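Local structure of pyroglutamyl-peptidase I (Fervidobacterium islandicum, 6LTQ) at residues Leu79-Ala84 against Lys208-Ile213. The protein probably catalyses the hydrolytic removal of an amino-terminal pyroglutamyl residue from peptides. Sequence-based numbering, arbitrary orientation.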
loop_
_atom_site.group_PDB
_atom_site.type_symbol
_atom_site.label_atom_id
_atom_site.label_comp_id
_atom_site.label_asym_id
_atom_site.label_seq_id
_atom_site.Cartn_x
_atom_site.Cartn_y
_atom_site.Cartn_z
ATOM N N LEU D 79 28.385 1.356 9.316
ATOM C CA LEU D 79 27.281 1.776 8.456
ATOM C C LEU D 79 26.860 0.508 7.736
ATOM O O LEU D 79 27.509 0.083 6.772
ATOM C CB LEU D 79 27.710 2.881 7.495
ATOM C CG LEU D 79 26.657 3.500 6.564
ATOM C CD1 LEU D 79 25.433 3.930 7.361
ATOM C CD2 LEU D 79 27.239 4.699 5.785
ATOM N N HIS D 80 25.803 -0.129 8.235
ATOM C CA HIS D 80 25.340 -1.383 7.674
ATOM C C HIS D 80 24.287 -1.103 6.610
ATOM O O HIS D 80 23.307 -0.392 6.873
ATOM C CB HIS D 80 24.737 -2.282 8.751
ATOM C CG HIS D 80 25.704 -2.710 9.804
ATOM N ND1 HIS D 80 26.839 -3.447 9.524
ATOM C CD2 HIS D 80 25.693 -2.521 11.143
ATOM C CE1 HIS D 80 27.487 -3.685 10.653
ATOM N NE2 HIS D 80 26.812 -3.135 11.649
ATOM N N LEU D 81 24.480 -1.678 5.427
ATOM C CA LEU D 81 23.515 -1.573 4.341
ATOM C C LEU D 81 22.804 -2.896 4.136
ATOM O O LEU D 81 23.407 -3.967 4.261
ATOM C CB LEU D 81 24.178 -1.156 3.023
ATOM C CG LEU D 81 25.063 0.085 3.031
ATOM C CD1 LEU D 81 25.591 0.358 1.606
ATOM C CD2 LEU D 81 24.338 1.318 3.616
ATOM N N GLY D 82 21.525 -2.823 3.784
ATOM C CA GLY D 82 20.781 -4.027 3.492
ATOM C C GLY D 82 19.651 -3.738 2.528
ATOM O O GLY D 82 19.238 -2.587 2.347
ATOM N N GLN D 83 19.157 -4.808 1.907
ATOM C CA GLN D 83 18.046 -4.728 0.966
ATOM C C GLN D 83 16.719 -4.762 1.722
ATOM O O GLN D 83 16.515 -5.613 2.587
ATOM C CB GLN D 83 18.130 -5.885 -0.032
ATOM C CG GLN D 83 16.953 -6.004 -0.967
ATOM C CD GLN D 83 16.983 -7.304 -1.738
ATOM O OE1 GLN D 83 17.785 -7.473 -2.667
ATOM N NE2 GLN D 83 16.128 -8.236 -1.353
ATOM N N ALA D 84 15.825 -3.825 1.413
ATOM C CA ALA D 84 14.463 -3.840 1.953
ATOM C C ALA D 84 13.512 -3.814 0.770
ATOM O O ALA D 84 12.969 -2.756 0.437
ATOM C CB ALA D 84 14.200 -2.644 2.913
ATOM N N LYS D 208 24.595 7.503 -4.457
ATOM C CA LYS D 208 24.713 8.895 -4.057
ATOM C C LYS D 208 24.240 9.092 -2.617
ATOM O O LYS D 208 24.861 9.840 -1.844
ATOM C CB LYS D 208 23.933 9.787 -5.029
ATOM C CG LYS D 208 23.918 11.253 -4.631
ATOM C CD LYS D 208 23.201 12.136 -5.664
ATOM C CE LYS D 208 23.156 13.597 -5.224
ATOM N NZ LYS D 208 22.495 14.498 -6.224
ATOM N N ALA D 209 23.159 8.413 -2.223
ATOM C CA ALA D 209 22.661 8.589 -0.864
ATOM C C ALA D 209 23.692 8.131 0.163
ATOM O O ALA D 209 23.994 8.848 1.123
ATOM C CB ALA D 209 21.345 7.832 -0.683
ATOM N N VAL D 210 24.257 6.938 -0.039
ATOM C CA VAL D 210 25.238 6.419 0.906
ATOM C C VAL D 210 26.500 7.274 0.875
ATOM O O VAL D 210 27.114 7.535 1.920
ATOM C CB VAL D 210 25.525 4.939 0.610
ATOM C CG1 VAL D 210 26.655 4.421 1.505
ATOM C CG2 VAL D 210 24.236 4.110 0.837
ATOM N N ARG D 211 26.889 7.740 -0.317
ATOM C CA ARG D 211 28.028 8.654 -0.447
ATOM C C ARG D 211 27.819 9.903 0.390
ATOM O O ARG D 211 28.705 10.317 1.147
ATOM C CB ARG D 211 28.240 8.946 -1.940
ATOM C CG ARG D 211 29.450 9.795 -2.365
ATOM C CD ARG D 211 29.189 10.799 -3.432
ATOM N NE ARG D 211 28.687 10.142 -4.645
ATOM C CZ ARG D 211 28.423 10.686 -5.840
ATOM N NH1 ARG D 211 28.809 11.907 -6.172
ATOM N NH2 ARG D 211 27.919 9.874 -6.815
ATOM N N LEU D 212 26.610 10.457 0.344
ATOM C CA LEU D 212 26.318 11.662 1.108
ATOM C C LEU D 212 26.366 11.415 2.610
ATOM O O LEU D 212 26.719 12.321 3.378
ATOM C CB LEU D 212 24.952 12.231 0.715
ATOM C CG LEU D 212 24.893 12.995 -0.612
ATOM C CD1 LEU D 212 23.442 13.101 -1.127
ATOM C CD2 LEU D 212 25.528 14.380 -0.451
ATOM N N ILE D 213 25.935 10.235 3.060
ATOM C CA ILE D 213 26.030 9.933 4.486
ATOM C C ILE D 213 27.497 9.906 4.910
ATOM O O ILE D 213 27.886 10.501 5.923
ATOM C CB ILE D 213 25.328 8.606 4.817
ATOM C CG1 ILE D 213 23.809 8.685 4.554
ATOM C CG2 ILE D 213 25.594 8.226 6.283
ATOM C CD1 ILE D 213 23.132 7.327 4.629
#
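Helical bonds from L212 N to K208 O (2.9 Å) and from I213 N to A209 O (3.1 Å) are two of the i to i+4 bonds that shape the turn, setting V210 and I213 on the face that meets L79 and L81. Across the interface everything is apolar. L81 and V210 approach tip to tip: the CD2 methyl of L81 lies 3.9 Å from CG2 of V210, and CD1 of L81 flanks the same methyl at 4.1 Å. The first torsion of L79 is extended (chi1 -177°), carrying CG away from the backbone N and CD2 out to the helix, where it lies 3.9 Å from CG2 of I213 and, more loosely, 4.3 Å from CG1 of V210. Leucine suits the strand because its long, forked side chain reaches across to meet shorter, branched ones; valine and isoleucine, though not strong helix formers, present methyls close to the helix on its sheet-facing side. The axes of strand residues 79-83 and helix residues 208-213 approach to 11.3 Å and run nearly antiparallel (170°), the layering of an alpha/beta sandwich, with helix 203-215 over strand 77-83. L19 and L40 continue the apolar surroundings of V210. Strand alternation turns H80 away, to bond T20 and S163. With only methyl-rich branches meeting, cohesion between these segments is expected to rest on dispersion and water exclusion, which depend little on direction.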